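Local coordinates for cell division control protein Cdc48 (PDB 5E7P), which binds ADP in two separate pockets and, as a member of the AAA ATPase family, probably hydrolyses ATP, at residues 19-24 with 704-709; 142-147 with 175-180; 266-271 with 387-392; 613-618 with 642-647. All coordinates share one frame; numbering follows the deposited sequence.

Contact 1. Residues 19-24 with 704-709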
# COMPACT_ATOMS: atom_id res chain seq x y z
N LEU A 19 17.06 -16.54 -7.25
CA LEU A 19 16.01 -16.92 -6.31
C LEU A 19 16.58 -17.70 -5.13
O LEU A 19 16.81 -18.91 -5.22
CB LEU A 19 14.93 -17.75 -7.02
CG LEU A 19 13.63 -17.99 -6.24
CD1 LEU A 19 13.04 -16.67 -5.76
CD2 LEU A 19 12.63 -18.75 -7.09
N SER A 20 16.80 -17.00 -4.02
CA SER A 20 17.36 -17.62 -2.82
C SER A 20 16.36 -18.58 -2.19
O SER A 20 15.15 -18.41 -2.32
CB SER A 20 17.79 -16.54 -1.82
OG SER A 20 16.68 -15.77 -1.41
N HIS A 21 16.87 -19.59 -1.49
CA HIS A 21 16.02 -20.62 -0.91
C HIS A 21 16.77 -21.40 0.17
O HIS A 21 18.00 -21.47 0.17
CB HIS A 21 15.55 -21.59 -2.00
CG HIS A 21 16.67 -22.33 -2.66
ND1 HIS A 21 17.40 -21.80 -3.69
CD2 HIS A 21 17.18 -23.56 -2.42
CE1 HIS A 21 18.33 -22.67 -4.06
NE2 HIS A 21 18.21 -23.75 -3.31
N LEU A 22 16.01 -22.00 1.09
CA LEU A 22 16.59 -22.81 2.15
C LEU A 22 15.70 -23.99 2.48
O LEU A 22 14.48 -23.89 2.42
CB LEU A 22 16.79 -21.97 3.41
CG LEU A 22 17.89 -20.91 3.41
CD1 LEU A 22 17.75 -20.01 4.62
CD2 LEU A 22 19.26 -21.59 3.39
N ARG A 23 16.32 -25.12 2.82
CA ARG A 23 15.58 -26.25 3.34
C ARG A 23 15.56 -26.15 4.86
O ARG A 23 16.61 -26.03 5.49
CB ARG A 23 16.21 -27.57 2.91
CG ARG A 23 15.41 -28.80 3.32
CD ARG A 23 16.29 -30.04 3.37
NE ARG A 23 16.96 -30.30 2.10
CZ ARG A 23 17.94 -31.17 1.93
NH1 ARG A 23 18.39 -31.88 2.96
NH2 ARG A 23 18.49 -31.34 0.73
N LEU A 24 14.37 -26.19 5.44
CA LEU A 24 14.24 -26.12 6.89
C LEU A 24 13.41 -27.29 7.41
O LEU A 24 12.81 -28.03 6.64
CB LEU A 24 13.58 -24.80 7.31
CG LEU A 24 14.30 -23.50 6.94
CD1 LEU A 24 13.51 -22.31 7.45
CD2 LEU A 24 15.71 -23.49 7.51
N ALA A 704 26.32 -18.80 6.10
CA ALA A 704 26.32 -19.51 7.37
C ALA A 704 25.24 -20.60 7.43
O ALA A 704 25.48 -21.68 7.95
CB ALA A 704 26.14 -18.54 8.52
N MET A 705 24.06 -20.29 6.89
CA MET A 705 22.96 -21.25 6.88
C MET A 705 23.29 -22.47 6.03
O MET A 705 22.99 -23.60 6.42
CB MET A 705 21.67 -20.59 6.38
CG MET A 705 21.13 -19.49 7.27
SD MET A 705 20.44 -20.10 8.82
CE MET A 705 18.94 -20.90 8.24
N ARG A 706 23.92 -22.24 4.88
CA ARG A 706 24.30 -23.34 3.99
C ARG A 706 25.45 -24.16 4.57
O ARG A 706 25.50 -25.38 4.41
CB ARG A 706 24.67 -22.81 2.60
CG ARG A 706 23.53 -22.17 1.83
CD ARG A 706 23.86 -22.08 0.35
NE ARG A 706 22.94 -21.22 -0.38
CZ ARG A 706 21.71 -21.57 -0.75
NH1 ARG A 706 20.95 -20.72 -1.42
NH2 ARG A 706 21.24 -22.78 -0.44
N ARG A 707 26.39 -23.48 5.23
CA ARG A 707 27.54 -24.14 5.83
C ARG A 707 27.11 -25.15 6.89
O ARG A 707 27.42 -26.34 6.78
CB ARG A 707 28.51 -23.12 6.43
CG ARG A 707 29.66 -23.76 7.18
CD ARG A 707 30.61 -22.72 7.76
NE ARG A 707 29.90 -21.66 8.48
CZ ARG A 707 29.34 -21.81 9.67
NH1 ARG A 707 29.39 -22.98 10.30
NH2 ARG A 707 28.72 -20.78 10.24
N SER A 708 26.40 -24.67 7.90
CA SER A 708 25.86 -25.55 8.93
C SER A 708 24.54 -25.00 9.46
O SER A 708 24.50 -23.91 10.02
CB SER A 708 26.86 -25.72 10.07
OG SER A 708 26.32 -26.56 11.08
N ILE A 709 23.47 -25.77 9.28
CA ILE A 709 22.14 -25.35 9.70
C ILE A 709 22.02 -25.23 11.22
O ILE A 709 21.44 -24.28 11.74
CB ILE A 709 21.06 -26.32 9.16
CG1 ILE A 709 20.75 -25.98 7.70
CG2 ILE A 709 19.79 -26.24 9.98
CD1 ILE A 709 20.13 -24.62 7.50

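Contact 2. Residues 142-147 with 175-180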
# COMPACT_ATOMS: atom_id res chain seq x y z
N GLY A 142 -5.63 -24.44 -4.87
CA GLY A 142 -5.59 -25.70 -4.14
C GLY A 142 -5.46 -25.52 -2.64
O GLY A 142 -5.62 -26.48 -1.88
N ASP A 143 -5.17 -24.30 -2.21
CA ASP A 143 -5.00 -24.00 -0.79
C ASP A 143 -6.30 -24.13 -0.00
O ASP A 143 -7.38 -23.91 -0.54
CB ASP A 143 -4.44 -22.59 -0.59
CG ASP A 143 -2.95 -22.52 -0.82
OD1 ASP A 143 -2.41 -23.38 -1.55
OD2 ASP A 143 -2.31 -21.60 -0.27
N THR A 144 -6.18 -24.49 1.27
CA THR A 144 -7.31 -24.45 2.19
C THR A 144 -7.18 -23.21 3.07
O THR A 144 -6.25 -23.10 3.86
CB THR A 144 -7.37 -25.70 3.07
OG1 THR A 144 -7.67 -26.85 2.26
CG2 THR A 144 -8.45 -25.55 4.13
N VAL A 145 -8.12 -22.28 2.92
CA VAL A 145 -8.12 -21.07 3.73
C VAL A 145 -9.27 -21.06 4.72
O VAL A 145 -10.33 -21.64 4.47
CB VAL A 145 -8.19 -19.80 2.86
CG1 VAL A 145 -6.88 -19.57 2.13
CG2 VAL A 145 -9.35 -19.89 1.88
N SER A 146 -9.06 -20.39 5.85
CA SER A 146 -10.09 -20.25 6.87
C SER A 146 -10.48 -18.79 7.02
O SER A 146 -9.62 -17.92 7.14
CB SER A 146 -9.58 -20.80 8.20
OG SER A 146 -8.34 -20.21 8.54
N LEU A 147 -11.78 -18.52 7.00
CA LEU A 147 -12.28 -17.16 7.16
C LEU A 147 -12.13 -16.71 8.61
O LEU A 147 -11.93 -15.53 8.88
CB LEU A 147 -13.75 -17.07 6.74
CG LEU A 147 -14.10 -17.41 5.29
CD1 LEU A 147 -15.56 -17.09 5.01
CD2 LEU A 147 -13.18 -16.69 4.33
N SER A 175 -16.72 -19.78 10.72
CA SER A 175 -15.42 -20.43 10.61
C SER A 175 -15.49 -21.69 9.75
O SER A 175 -15.37 -22.80 10.27
CB SER A 175 -14.87 -20.77 11.99
OG SER A 175 -15.71 -21.68 12.67
N GLU A 176 -15.67 -21.51 8.45
CA GLU A 176 -15.71 -22.65 7.54
C GLU A 176 -14.49 -22.65 6.62
O GLU A 176 -14.15 -21.64 6.02
CB GLU A 176 -17.00 -22.63 6.70
CG GLU A 176 -17.11 -23.79 5.73
CD GLU A 176 -18.37 -23.73 4.89
OE1 GLU A 176 -19.30 -22.99 5.27
OE2 GLU A 176 -18.42 -24.42 3.85
N LEU A 177 -13.85 -23.81 6.52
CA LEU A 177 -12.67 -23.96 5.67
C LEU A 177 -13.05 -24.05 4.20
O LEU A 177 -13.88 -24.87 3.81
CB LEU A 177 -11.85 -25.18 6.09
CG LEU A 177 -10.75 -24.97 7.13
CD1 LEU A 177 -11.28 -24.32 8.40
CD2 LEU A 177 -10.06 -26.29 7.45
N LEU A 178 -12.45 -23.19 3.39
CA LEU A 178 -12.72 -23.16 1.96
C LEU A 178 -11.49 -23.61 1.19
O LEU A 178 -10.41 -23.76 1.76
CB LEU A 178 -13.09 -21.74 1.53
CG LEU A 178 -14.16 -21.03 2.36
CD1 LEU A 178 -14.26 -19.57 1.96
CD2 LEU A 178 -15.51 -21.72 2.22
N THR A 179 -11.66 -23.84 -0.11
CA THR A 179 -10.53 -24.16 -0.97
C THR A 179 -10.46 -23.19 -2.14
O THR A 179 -11.49 -22.74 -2.65
CB THR A 179 -10.58 -25.61 -1.50
OG1 THR A 179 -11.82 -25.84 -2.18
CG2 THR A 179 -10.43 -26.60 -0.36
N VAL A 180 -9.25 -22.85 -2.56
CA VAL A 180 -9.04 -21.94 -3.67
C VAL A 180 -8.99 -22.71 -4.98
O VAL A 180 -8.04 -23.45 -5.24
CB VAL A 180 -7.73 -21.14 -3.50
CG1 VAL A 180 -7.55 -20.16 -4.65
CG2 VAL A 180 -7.73 -20.42 -2.16

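Contact 3. Residues 266-271 with 387-392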
# COMPACT_ATOMS: atom_id res chain seq x y z
N VAL A 266 -15.20 13.00 -10.22
CA VAL A 266 -14.10 12.97 -9.26
C VAL A 266 -13.46 11.60 -9.15
O VAL A 266 -14.14 10.59 -8.97
CB VAL A 266 -14.58 13.40 -7.85
CG1 VAL A 266 -13.40 13.48 -6.89
CG2 VAL A 266 -15.31 14.73 -7.91
N LEU A 267 -12.13 11.56 -9.24
CA LEU A 267 -11.37 10.34 -8.97
C LEU A 267 -10.66 10.44 -7.62
O LEU A 267 -9.76 11.26 -7.44
CB LEU A 267 -10.35 10.07 -10.08
CG LEU A 267 -9.52 8.79 -9.89
CD1 LEU A 267 -10.41 7.55 -9.83
CD2 LEU A 267 -8.46 8.66 -10.97
N VAL A 268 -11.09 9.61 -6.67
CA VAL A 268 -10.50 9.61 -5.34
C VAL A 268 -9.45 8.51 -5.23
O VAL A 268 -9.73 7.34 -5.54
CB VAL A 268 -11.57 9.40 -4.26
CG1 VAL A 268 -10.92 9.32 -2.89
CG2 VAL A 268 -12.60 10.51 -4.31
N SER A 269 -8.25 8.87 -4.79
CA SER A 269 -7.16 7.91 -4.64
C SER A 269 -6.51 7.97 -3.26
O SER A 269 -6.89 8.77 -2.41
CB SER A 269 -6.12 8.10 -5.74
OG SER A 269 -5.63 9.43 -5.77
N GLY A 270 -5.53 7.10 -3.05
CA GLY A 270 -4.90 6.95 -1.75
C GLY A 270 -4.70 5.49 -1.41
O GLY A 270 -5.26 4.62 -2.08
N PRO A 271 -3.92 5.21 -0.36
CA PRO A 271 -3.52 3.85 0.04
C PRO A 271 -4.69 2.87 0.13
O PRO A 271 -5.82 3.26 0.42
CB PRO A 271 -2.91 4.07 1.43
CG PRO A 271 -2.41 5.46 1.39
CD PRO A 271 -3.41 6.22 0.57
N LEU A 387 -8.65 13.64 -6.08
CA LEU A 387 -8.53 13.84 -4.65
C LEU A 387 -7.70 12.71 -4.05
O LEU A 387 -8.06 11.53 -4.18
CB LEU A 387 -9.92 13.89 -4.02
CG LEU A 387 -10.17 14.84 -2.86
CD1 LEU A 387 -9.55 16.20 -3.15
CD2 LEU A 387 -11.66 14.98 -2.63
N GLY A 388 -6.59 13.06 -3.41
CA GLY A 388 -5.71 12.06 -2.82
C GLY A 388 -5.81 11.99 -1.31
O GLY A 388 -5.61 13.00 -0.62
N LEU A 389 -6.11 10.81 -0.79
CA LEU A 389 -6.19 10.60 0.66
C LEU A 389 -4.84 10.21 1.24
O LEU A 389 -3.93 9.79 0.51
CB LEU A 389 -7.24 9.54 0.99
CG LEU A 389 -8.65 10.05 1.32
CD1 LEU A 389 -9.13 11.04 0.27
CD2 LEU A 389 -9.63 8.90 1.46
N SER A 390 -4.71 10.35 2.55
CA SER A 390 -3.44 10.11 3.22
C SER A 390 -3.54 9.05 4.32
O SER A 390 -4.61 8.83 4.88
CB SER A 390 -2.91 11.41 3.82
OG SER A 390 -1.79 11.18 4.65
N LEU A 391 -2.42 8.39 4.61
CA LEU A 391 -2.32 7.48 5.75
C LEU A 391 -2.56 8.23 7.04
O LEU A 391 -2.18 9.40 7.17
CB LEU A 391 -0.93 6.83 5.82
CG LEU A 391 -0.45 5.84 4.76
CD1 LEU A 391 1.04 5.59 4.92
CD2 LEU A 391 -1.21 4.53 4.84
N PRO A 392 -3.20 7.57 8.02
CA PRO A 392 -3.40 8.19 9.33
C PRO A 392 -2.10 8.25 10.13
O PRO A 392 -1.38 7.25 10.19
CB PRO A 392 -4.38 7.22 10.01
CG PRO A 392 -4.14 5.91 9.35
CD PRO A 392 -3.81 6.24 7.92

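Contact 4. Residues 613-618 with 642-647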
# COMPACT_ATOMS: atom_id res chain seq x y z
N GLU A 613 4.09 24.18 -13.49
CA GLU A 613 3.52 23.60 -12.27
C GLU A 613 4.38 23.89 -11.05
O GLU A 613 3.86 24.17 -9.97
CB GLU A 613 3.31 22.09 -12.44
CG GLU A 613 2.30 21.72 -13.51
CD GLU A 613 0.95 22.36 -13.28
OE1 GLU A 613 0.56 23.24 -14.08
OE2 GLU A 613 0.26 21.97 -12.31
N LEU A 614 5.70 23.82 -11.22
CA LEU A 614 6.62 24.11 -10.12
C LEU A 614 6.47 25.55 -9.65
O LEU A 614 6.61 25.84 -8.46
CB LEU A 614 8.07 23.85 -10.54
CG LEU A 614 8.47 22.38 -10.72
CD1 LEU A 614 9.89 22.29 -11.21
CD2 LEU A 614 8.30 21.61 -9.43
N ASP A 615 6.17 26.45 -10.58
CA ASP A 615 6.02 27.86 -10.25
C ASP A 615 4.69 28.14 -9.55
O ASP A 615 4.56 29.12 -8.82
CB ASP A 615 6.17 28.74 -11.50
CG ASP A 615 7.59 28.73 -12.04
OD1 ASP A 615 8.50 28.23 -11.34
OD2 ASP A 615 7.80 29.23 -13.17
N GLY A 616 3.71 27.27 -9.77
CA GLY A 616 2.43 27.40 -9.10
C GLY A 616 2.47 26.84 -7.69
O GLY A 616 1.64 27.18 -6.85
N ILE A 617 3.46 25.98 -7.43
CA ILE A 617 3.62 25.35 -6.13
C ILE A 617 4.45 26.22 -5.19
O ILE A 617 4.26 26.20 -3.97
CB ILE A 617 4.25 23.94 -6.28
CG1 ILE A 617 3.30 23.01 -7.02
CG2 ILE A 617 4.61 23.33 -4.92
CD1 ILE A 617 1.94 22.87 -6.36
N GLU A 618 5.36 27.00 -5.77
CA GLU A 618 6.27 27.87 -5.03
C GLU A 618 5.64 28.68 -3.88
O GLU A 618 6.16 28.68 -2.78
CB GLU A 618 7.05 28.79 -5.99
CG GLU A 618 8.09 29.68 -5.32
CD GLU A 618 7.53 31.02 -4.88
OE1 GLU A 618 6.50 31.46 -5.45
OE2 GLU A 618 8.11 31.64 -3.96
N PRO A 642 15.90 29.41 -8.48
CA PRO A 642 15.11 29.82 -7.31
C PRO A 642 13.61 29.82 -7.58
O PRO A 642 13.18 30.14 -8.69
CB PRO A 642 15.61 31.24 -7.05
CG PRO A 642 17.02 31.22 -7.52
CD PRO A 642 17.04 30.30 -8.72
N GLY A 643 12.83 29.47 -6.57
CA GLY A 643 11.39 29.32 -6.73
C GLY A 643 11.03 27.90 -7.13
O GLY A 643 9.89 27.47 -6.98
N ARG A 644 12.01 27.17 -7.65
CA ARG A 644 11.80 25.80 -8.08
C ARG A 644 12.58 24.83 -7.19
O ARG A 644 12.54 24.96 -5.96
CB ARG A 644 12.19 25.64 -9.55
CG ARG A 644 11.58 26.70 -10.45
CD ARG A 644 11.66 26.32 -11.92
NE ARG A 644 10.90 27.24 -12.76
CZ ARG A 644 11.44 28.09 -13.63
NH1 ARG A 644 12.76 28.14 -13.78
NH2 ARG A 644 10.66 28.88 -14.35
N LEU A 645 13.28 23.88 -7.79
CA LEU A 645 14.07 22.92 -7.03
C LEU A 645 15.42 23.53 -6.64
O LEU A 645 16.43 23.27 -7.30
CB LEU A 645 14.29 21.64 -7.84
CG LEU A 645 13.28 20.49 -7.68
CD1 LEU A 645 11.84 20.99 -7.71
CD2 LEU A 645 13.51 19.45 -8.76
N GLU A 646 15.43 24.33 -5.58
CA GLU A 646 16.61 25.12 -5.24
C GLU A 646 17.37 24.63 -4.00
O GLU A 646 18.53 24.99 -3.80
CB GLU A 646 16.24 26.60 -5.08
CG GLU A 646 15.25 26.87 -3.96
CD GLU A 646 15.06 28.36 -3.71
OE1 GLU A 646 14.06 28.92 -4.22
OE2 GLU A 646 15.90 28.97 -3.01
N ARG A 647 16.71 23.83 -3.18
CA ARG A 647 17.38 23.26 -2.01
C ARG A 647 18.06 21.94 -2.39
O ARG A 647 17.42 20.89 -2.45
CB ARG A 647 16.39 23.05 -0.87
CG ARG A 647 17.00 22.44 0.38
CD ARG A 647 16.18 22.77 1.61
NE ARG A 647 16.25 24.20 1.91
CZ ARG A 647 15.49 24.81 2.82
NH1 ARG A 647 14.61 24.11 3.53
NH2 ARG A 647 15.63 26.11 3.03
O HOH W 1 8.53 25.24 -6.57

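Contact 1. Residues 19-24 with 704-709
The carbonyl oxygen H21 O lies near two nitrogens of the R706 guanidinium, oblique to its plane. R706 NH1 is 3.4 Å from H21 O, and R706 NH2 is 3.5 Å from the same oxygen. The R706 chain runs extended from CG to NE, which carries its head from the helix across to the strand. The same head also meets the H21 side chain. R706 NH1 sits over one face of the imidazole, offset toward the rim, and is 4.2 Å from H21 CE1. The imidazole and guanidinium planes are 61° apart, so the two groups do not stack flat. H21 ND1 makes a weak hydrogen bond to L19 O at 3.3 Å, in the plane of the ring.

The apolar half of the contact belongs to M705. Its chain bends at chi2 and again at chi3 (-71°), and the second bend sets the place of CE. M705 CE touches L22 CD1 at 3.9 Å. Nearer the backbone, M705 CB meets L22 CD2 at 4.0 Å, and the two side chains cross at about a right angle. L24 CD2 approaches the same methyl, M705 CE, at 4.2 Å. I709 CD1 comes up to the backbone at R23 O. V46 of helix 44-50 and M702 of helix 690-707 pack on M705 and L22 respectively. The contact joins the first strand of the CDC48 N-terminal domain, which belongs to the double-psi beta-barrel clan, to the end of a helix in the AAA+ lid.

Contact 2. Residues 142-147 with 175-180
Strands 144-146 and 177-184 form an antiparallel pair at one edge of a four-stranded mixed sheet. This sheet follows the N-terminal double-psi barrel, consistent with the second subdomain of Cdc48-type N-terminal regions. G142 and V180 close one end of the ladder, with G142 N donating to V180 O at 2.6 Å in the carbonyl plane. G142 has a positive phi of 98°, a backbone shape suited to glycine. V180 N returns a bond to D143 O at 2.9 Å. V145 and L178 then make a hydrogen-bonded pair. L178 N reaches V145 O at 2.8 Å, nearly straight on to the carbonyl. The partner bond, V145 N to L178 O, is more bent, and its donor stands 36° above the carbonyl plane.

T144, L177 and T179 share one face of the sheet. T144 CG2 lies anti to the backbone N, beside the carbonyl carbon, and meets L177 CD2 at 3.8 Å. The other branch, T144 OG1, comes to 3.8 Å from T179 CG2 at the non-hydrogen-bonded pair. V145 and L178 are on the other face. There V145 CG2 leans on L178 CB at 4.2 Å. Farther along, L178 CD1 packs against L147 CD2 at 3.9 Å.

Strand 177-184 also pairs with strand 112-116, through the backbone of T179 and S116. The E176 carboxylate turns to S118 OG for its hydrogen bond. N91 OD1 accepts from T144 N. M139 of strand 138-140 packs on both V145 and V180, and helix 160-169 lies in the connection between the paired strands.

Contact 3. Residues 266-271 with 387-392
V268 reaches two residues of 387-392 with its branched side chain. Its CB stands 4.1 Å from L387 O. CG1 is anti to the backbone N (chi1 177°). It comes close to L387 O as well and touches L389 CD1 at 4.0 Å. The other methyl, V268 CG2, faces L387 CB at 4.3 Å. V268 and L387 are paired in a parallel bridge, with both side chains on one face of the sheet. M279 and K276 of helix 276-283 also pack on V268. L387 is covered by L241 and W244 of helix 237-249.

The two segments run parallel, their end-to-end directions 9° apart. L387 N donates to L267 O. S269 N then donates to L387 O at 2.7 Å, nearly head-on. The third bond is from L389 N to S269 O, also 2.7 Å, with the donor tilted 29° from the carbonyl plane. L389 CB rests on the same oxygen, S269 O, at 3.5 Å.

Strand 265-269 leads into the Walker A P-loop of the first AAA ATPase core, whose GPAGVGKAT sequence starts at G270. Strand 385-388 is the outermost strand on this side of that sheet. G270 has a positive phi, which suits glycine, and G270 O accepts a hydrogen bond from K276 NZ. P271 touches the bound ADP. Its ring also meets the second segment, where P271 CG lies 3.8 Å from L391 CD2. At the strand edge, G388 N is hydrogen-bonded to S577 OG of the second ATPase unit, and R573 of helix 563-576 in that unit packs against S269.

Contact 4. Residues 613-618 with 642-647
D615 holds CG anti to its carbonyl carbon (chi1 -68°), and R644 does the same with its own CG. From there R644 runs extended from CG to NE and brings its guanidinium side-on to the D615 carboxylate. The contact lies in the second AAA ATPase core, between the end of helix 602-617 and the turn into strand 645-650, an outer strand of the parallel sheet. R644 belongs to an RPGR sequence, where AAA proteins typically carry arginine fingers; a role of that kind here is only inferred.

In this chain R644 makes a two-pronged salt bridge. R644 NE donates to D615 OD1 at 3.0 Å. R644 NH2 donates to D615 OD2 at 3.1 Å, on the syn lone pair. The carboxylate and guanidinium planes are 21° apart, so the groups are not quite coplanar. R644 NH1 has a separate acceptor, A638 O, so the guanidinium has partners on NE, NH2 and NH1.

In the apolar part of the contact, L614 CD2 meets L645 CD1 at 4.0 Å, and the two side chains cross at about a right angle. L639 and V625 also pack on L614. A water joins the backbones, donating to L614 O at 2.8 Å and to G643 O at 2.6 Å. E618 CG lies 3.3 Å from G643 O. The turn itself is tied by a side chain: G643 N donates to E646 OE1 at 2.7 Å, almost straight at 174°.

How the contacts relate
Contact 1 closes the largest loop of the four, and contacts 2, 3 and 4 follow in series inside it. It rests the N-terminal barrel on the lid of the second ATPase unit, bringing the first strand against a lid helix near the far end of the chain. Contact 2 lies in the four-stranded sheet that follows that barrel; its centre is about 31 Å from that of contact 1. Contacts 3 and 4 lie in different AAA ranges. In each, the sheet ends in a strand that pairs with the strand before the P-loop. Their centres are about 24 Å apart, with about 13 Å between nearest atoms. Contacts 2 and 4 lie on opposite sides of the chain's centre, their centres about 53 Å apart.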